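PDB 6DRU: glycosyl hydrolases family 31 family protein from Aspergillus niger, which catalyses the hydrolytic release of alpha-xylose from the non-reducing terminal glucose of xyloglucan oligosaccharides. Local coordinates for residues I167-F172 with P177-M182; G197-G202 with T206-A211. All coordinates share one frame; numbering follows the deposited sequence.

Interaction 1 (I167-F172 with P177-M182); sequences IDMVNF and PTPVFM
The flat amide of Asn171 and the pyrrolidine ring of Pro177 meet obliquely, amide oxygen to ring carbon, with Asn171 OD1 3.3 Å from Pro177 CD. Farther round the same ring, CG lies 3.2 Å from the carbonyl oxygen Asp168 O. This is a packing contact between the two sheets of the N-terminal beta-sandwich of the GH31 fold: strand 166-168 borders the five-stranded antiparallel sheet, whereas strand 176-183 runs within the larger mixed sheet. The two backbones share no hydrogen bond here, and proline, which has no N-H to give, suits a place where its ring serves as filler. The chain around Met169 bends in an inverse gamma turn, closed by a weak bond from Val170 N to Asp168 O, and this turn wraps the Pro177 ring. Asp168 O also accepts a hydrogen bond from Tyr175, while the side chain of Asp168 leaves its backbone away from 177-182, and its OD2 forms a salt bridge with Arg205 of the second subunit. Asn171 ND2 has a weak bond to Asp398 O, in the loop after barrel strand 391-394.

Apolar side chains fill the rest of the interface. Ile167 has CG2 anti to its backbone N, which directs this branch onto Pro177 CB at 3.7 Å. Met169, long and unbranched, can lie along two proline rings, CG toward Pro177 and SD toward Pro179. Its chain crosses Pro179 at about a right angle, and the bend at chi3 (-92°) turns the terminal methyl aside just beyond the sulfur, SD, which sits 3.8 Å from Pro179 CG.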
loop_
_atom_site.group_PDB
_atom_site.type_symbol
_atom_site.label_atom_id
_atom_site.label_comp_id
_atom_site.label_asym_id
_atom_site.label_seq_id
_atom_site.Cartn_x
_atom_site.Cartn_y
_atom_site.Cartn_z
ATOM N N ILE A 167 14.051 20.298 3.690
ATOM C CA ILE A 167 13.662 20.667 2.334
ATOM C C ILE A 167 12.950 19.476 1.710
ATOM O O ILE A 167 13.579 18.451 1.415
ATOM C CB ILE A 167 14.865 21.099 1.489
ATOM C CG1 ILE A 167 15.442 22.408 2.026
ATOM C CG2 ILE A 167 14.458 21.271 0.038
ATOM C CD1 ILE A 167 16.935 22.522 1.869
ATOM N N ASP A 168 11.640 19.604 1.514
ATOM C CA ASP A 168 10.881 18.569 0.830
ATOM C C ASP A 168 11.203 18.583 -0.658
ATOM O O ASP A 168 11.309 19.645 -1.276
ATOM C CB ASP A 168 9.383 18.777 1.045
ATOM C CG ASP A 168 9.024 18.968 2.503
ATOM O OD1 ASP A 168 9.434 18.124 3.329
ATOM O OD2 ASP A 168 8.342 19.964 2.825
ATOM N N MET A 169 11.361 17.395 -1.238
ATOM C CA MET A 169 11.687 17.274 -2.658
ATOM C C MET A 169 10.412 17.070 -3.476
ATOM O O MET A 169 10.166 16.019 -4.068
ATOM C CB MET A 169 12.688 16.147 -2.877
ATOM C CG MET A 169 14.089 16.487 -2.408
ATOM S SD MET A 169 15.317 15.349 -3.066
ATOM C CE MET A 169 15.364 14.125 -1.764
ATOM N N VAL A 170 9.595 18.120 -3.498
ATOM C CA VAL A 170 8.383 18.168 -4.308
ATOM C C VAL A 170 8.318 19.548 -4.950
ATOM O O VAL A 170 8.393 20.567 -4.256
ATOM C CB VAL A 170 7.113 17.866 -3.486
ATOM C CG1 VAL A 170 7.109 18.644 -2.182
ATOM C CG2 VAL A 170 5.866 18.173 -4.301
ATOM N N ASN A 171 8.198 19.581 -6.273
ATOM C CA ASN A 171 8.313 20.829 -7.015
ATOM C C ASN A 171 6.997 21.594 -7.035
ATOM O O ASN A 171 5.919 21.006 -7.154
ATOM C CB ASN A 171 8.764 20.550 -8.449
ATOM C CG ASN A 171 10.161 19.972 -8.519
ATOM O OD1 ASN A 171 10.869 19.906 -7.514
ATOM N ND2 ASN A 171 10.569 19.549 -9.710
ATOM N N PHE A 172 7.096 22.916 -6.913
ATOM C CA PHE A 172 5.980 23.818 -7.177
ATOM C C PHE A 172 6.551 25.203 -7.465
ATOM O O PHE A 172 7.767 25.411 -7.436
ATOM C CB PHE A 172 4.962 23.831 -6.028
ATOM C CG PHE A 172 5.544 24.168 -4.684
ATOM C CD1 PHE A 172 5.726 25.487 -4.298
ATOM C CD2 PHE A 172 5.871 23.162 -3.789
ATOM C CE1 PHE A 172 6.244 25.796 -3.054
ATOM C CE2 PHE A 172 6.390 23.462 -2.544
ATOM C CZ PHE A 172 6.578 24.780 -2.177
ATOM N N PRO A 177 13.545 22.103 -5.286
ATOM C CA PRO A 177 14.474 21.388 -4.399
ATOM C C PRO A 177 15.369 20.448 -5.193
ATOM O O PRO A 177 14.888 19.597 -5.946
ATOM C CB PRO A 177 13.542 20.623 -3.453
ATOM C CG PRO A 177 12.284 20.449 -4.236
ATOM C CD PRO A 177 12.150 21.677 -5.088
ATOM N N THR A 178 16.678 20.610 -5.020
ATOM C CA THR A 178 17.658 19.799 -5.729
ATOM C C THR A 178 18.745 19.355 -4.758
ATOM O O THR A 178 19.456 20.198 -4.199
ATOM C CB THR A 178 18.265 20.581 -6.896
ATOM O OG1 THR A 178 17.223 21.011 -7.782
ATOM C CG2 THR A 178 19.249 19.714 -7.668
ATOM N N PRO A 179 18.913 18.052 -4.536
ATOM C CA PRO A 179 19.860 17.573 -3.513
ATOM C C PRO A 179 21.314 17.627 -3.980
ATOM O O PRO A 179 21.995 16.608 -4.124
ATOM C CB PRO A 179 19.369 16.142 -3.263
ATOM C CG PRO A 179 18.832 15.712 -4.584
ATOM C CD PRO A 179 18.219 16.941 -5.212
ATOM N N VAL A 180 21.800 18.842 -4.218
ATOM C CA VAL A 180 23.206 19.107 -4.507
ATOM C C VAL A 180 23.624 20.256 -3.600
ATOM O O VAL A 180 23.122 21.377 -3.745
ATOM C CB VAL A 180 23.447 19.462 -5.982
ATOM C CG1 VAL A 180 24.884 19.911 -6.191
ATOM C CG2 VAL A 180 23.119 18.277 -6.875
ATOM N N PHE A 181 24.529 19.985 -2.661
ATOM C CA PHE A 181 24.919 21.004 -1.699
ATOM C C PHE A 181 26.418 20.958 -1.447
ATOM O O PHE A 181 27.066 19.923 -1.625
ATOM C CB PHE A 181 24.160 20.848 -0.370
ATOM C CG PHE A 181 24.602 19.673 0.463
ATOM C CD1 PHE A 181 25.581 19.822 1.436
ATOM C CD2 PHE A 181 24.016 18.431 0.300
ATOM C CE1 PHE A 181 25.980 18.748 2.212
ATOM C CE2 PHE A 181 24.407 17.356 1.076
ATOM C CZ PHE A 181 25.393 17.515 2.033
ATOM N N MET A 182 26.958 22.102 -1.033
ATOM C CA MET A 182 28.330 22.219 -0.560
ATOM C C MET A 182 28.325 22.453 0.943
ATOM O O MET A 182 27.440 23.132 1.473
ATOM C CB MET A 182 29.068 23.373 -1.245
ATOM C CG MET A 182 29.186 23.263 -2.751
ATOM S SD MET A 182 30.145 24.634 -3.427
ATOM C CE MET A 182 29.264 26.039 -2.747
#

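Interaction 2 (G197-G202 with T206-A211)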
loop_
_atom_site.group_PDB
_atom_site.type_symbol
_atom_site.label_atom_id
_atom_site.label_comp_id
_atom_site.label_asym_id
_atom_site.label_seq_id
_atom_site.Cartn_x
_atom_site.Cartn_y
_atom_site.Cartn_z
ATOM N N GLY A 197 11.123 13.072 -2.104
ATOM C CA GLY A 197 11.550 12.714 -0.769
ATOM C C GLY A 197 11.744 13.881 0.173
ATOM O O GLY A 197 10.861 14.731 0.320
ATOM N N ARG A 198 12.908 13.935 0.811
ATOM C CA ARG A 198 13.105 14.825 1.943
ATOM C C ARG A 198 14.592 15.078 2.129
ATOM O O ARG A 198 15.409 14.166 1.975
ATOM C CB ARG A 198 12.503 14.209 3.208
ATOM C CG ARG A 198 12.346 15.140 4.387
ATOM C CD ARG A 198 12.185 14.318 5.656
ATOM N NE ARG A 198 11.315 13.164 5.443
ATOM C CZ ARG A 198 11.397 12.028 6.128
ATOM N NH1 ARG A 198 12.318 11.885 7.070
ATOM N NH2 ARG A 198 10.564 11.031 5.864
ATOM N N MET A 199 14.931 16.320 2.460
ATOM C CA MET A 199 16.286 16.708 2.830
ATOM C C MET A 199 16.259 17.202 4.267
ATOM O O MET A 199 15.601 18.204 4.566
ATOM C CB MET A 199 16.826 17.795 1.897
ATOM C CG MET A 199 17.500 17.277 0.640
ATOM S SD MET A 199 18.140 18.611 -0.400
ATOM C CE MET A 199 16.733 18.960 -1.449
ATOM N N GLU A 200 16.963 16.505 5.156
ATOM C CA GLU A 200 17.053 16.883 6.564
ATOM C C GLU A 200 18.477 17.335 6.860
ATOM O O GLU A 200 19.395 16.509 6.923
ATOM C CB GLU A 200 16.665 15.725 7.479
ATOM C CG GLU A 200 15.237 15.257 7.352
ATOM C CD GLU A 200 14.915 14.149 8.335
ATOM O OE1 GLU A 200 15.799 13.803 9.150
ATOM O OE2 GLU A 200 13.785 13.619 8.291
ATOM N N PHE A 201 18.657 18.636 7.060
ATOM C CA PHE A 201 19.955 19.177 7.459
ATOM C C PHE A 201 19.920 19.523 8.946
ATOM O O PHE A 201 19.953 20.682 9.359
ATOM C CB PHE A 201 20.315 20.380 6.595
ATOM C CG PHE A 201 20.566 20.031 5.160
ATOM C CD1 PHE A 201 21.731 19.379 4.789
ATOM C CD2 PHE A 201 19.637 20.344 4.183
ATOM C CE1 PHE A 201 21.967 19.049 3.467
ATOM C CE2 PHE A 201 19.867 20.018 2.859
ATOM C CZ PHE A 201 21.035 19.370 2.501
ATOM N N GLY A 202 19.852 18.466 9.756
ATOM C CA GLY A 202 19.728 18.617 11.188
ATOM C C GLY A 202 21.036 18.973 11.867
ATOM O O GLY A 202 22.106 19.010 11.258
ATOM N N THR A 206 22.508 14.433 8.847
ATOM C CA THR A 206 22.009 14.759 7.520
ATOM C C THR A 206 21.330 13.523 6.947
ATOM O O THR A 206 21.938 12.448 6.891
ATOM C CB THR A 206 23.143 15.219 6.603
ATOM O OG1 THR A 206 23.741 16.404 7.140
ATOM C CG2 THR A 206 22.612 15.512 5.209
ATOM N N ARG A 207 20.076 13.670 6.522
ATOM C CA ARG A 207 19.283 12.534 6.072
ATOM C C ARG A 207 18.612 12.841 4.742
ATOM O O ARG A 207 17.974 13.888 4.588
ATOM C CB ARG A 207 18.225 12.151 7.111
ATOM C CG ARG A 207 17.406 10.940 6.713
ATOM C CD ARG A 207 16.418 10.555 7.794
ATOM N NE ARG A 207 16.782 9.295 8.434
ATOM C CZ ARG A 207 16.001 8.637 9.284
ATOM N NH1 ARG A 207 14.806 9.120 9.596
ATOM N NH2 ARG A 207 16.412 7.496 9.819
ATOM N N PHE A 208 18.751 11.920 3.793
ATOM C CA PHE A 208 18.045 11.962 2.521
ATOM C C PHE A 208 17.118 10.760 2.430
ATOM O O PHE A 208 17.469 9.662 2.875
ATOM C CB PHE A 208 19.020 11.959 1.342
ATOM C CG PHE A 208 19.936 13.145 1.313
ATOM C CD1 PHE A 208 21.138 13.127 2.004
ATOM C CD2 PHE A 208 19.597 14.282 0.598
ATOM C CE1 PHE A 208 21.985 14.220 1.981
ATOM C CE2 PHE A 208 20.439 15.379 0.570
ATOM C CZ PHE A 208 21.635 15.348 1.264
ATOM N N THR A 209 15.934 10.965 1.853
ATOM C CA THR A 209 14.953 9.899 1.709
ATOM C C THR A 209 14.485 9.808 0.263
ATOM O O THR A 209 14.543 10.784 -0.491
ATOM C CB THR A 209 13.729 10.102 2.622
ATOM O OG1 THR A 209 12.962 11.220 2.162
ATOM C CG2 THR A 209 14.161 10.345 4.063
ATOM N N ALA A 210 14.021 8.618 -0.112
ATOM C CA ALA A 210 13.452 8.364 -1.430
ATOM C C ALA A 210 12.132 7.634 -1.244
ATOM O O ALA A 210 12.092 6.578 -0.603
ATOM C CB ALA A 210 14.410 7.543 -2.297
ATOM N N ALA A 211 11.055 8.195 -1.801
ATOM C CA ALA A 211 9.724 7.629 -1.587
ATOM C C ALA A 211 9.607 6.232 -2.185
ATOM O O ALA A 211 9.054 5.323 -1.555
ATOM C CB ALA A 211 8.662 8.554 -2.178
HETATM O O HOH W 1 22.841 18.319 8.719
#
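Glu200 and Arg207 hold each other by backbone bonds in both directions: Glu200 N gives to Arg207 O and Arg207 N to Glu200 O, each at 2.9 Å. This hydrogen-bonded pair is flanked by the non-hydrogen-bonded pairs Met199 with Phe208 and Phe201 with Thr206. Two residues along, Thr209 N donates to Arg198 O over a longer 3.2 Å and less straight path (148° at the hydrogen).

Charged and polar side chains gather on the face that carries Arg198, Glu200, Arg207 and Thr209. Arg198 NH1 forms a salt bridge with Glu200 OE2 at 2.6 Å, the oxygen being met on its anti side and well out of the carboxylate plane. Thr209 lays its methyl CG2 over the centre of one face of the Arg198 guanidinium, so a small beta-branched residue pads the flat cation. Glu200 and Arg207 run side by side, but their contact is between the carboxylate and the aliphatic chain, Glu200 OE1 to Arg207 CD at 3.6 Å; the Arg207 guanidinium goes on to Ser140 and Glu138 on the next strand.

The two strands form an antiparallel beta hairpin, their axes 4.8 Å apart and 179° from parallel, inside the five-stranded sheet of the sandwich. Where the hairpin turns, a water bridges Gly202 O and Thr206 OG1.

Apolar contacts belong to the other face, which looks toward the second sheet. A chi1 of -87° keeps Met199 CG anti to its carbonyl carbon, which brings it to 3.5 Å from Phe208 CE2; the sulfur makes an oblique Met-aromatic contact, 5.4 Å from the ring centroid. Phe201 reaches the same ring with its CZ, and Thr206 CG2 packs obliquely against the Phe201 ring, while Phe189 and Trp191 of the facing sheet meet Phe208 at small interplanar angles.

In the fold
Leaving strand 166-168, the chain makes a short loop and enters strand 176-183 of the other sheet; interaction 1 closes this loop across the sandwich. Strand 187-191 follows in that second sheet, after which the chain returns to strand 197-201, beside 166-168. Interaction 2 then closes the tight hairpin to 205-213. The contacts follow in series, neither nested nor crossed, yet they adjoin: probable hydrogen bonds run from Met199 N to Ile167 O and from Met169 N to Gly197 O, and the Phe181 ring packs on Phe208. Interaction 1 joins the two sheets, while interaction 2 builds one of them and offers Phe208 to the facing one; both reach the second subunit.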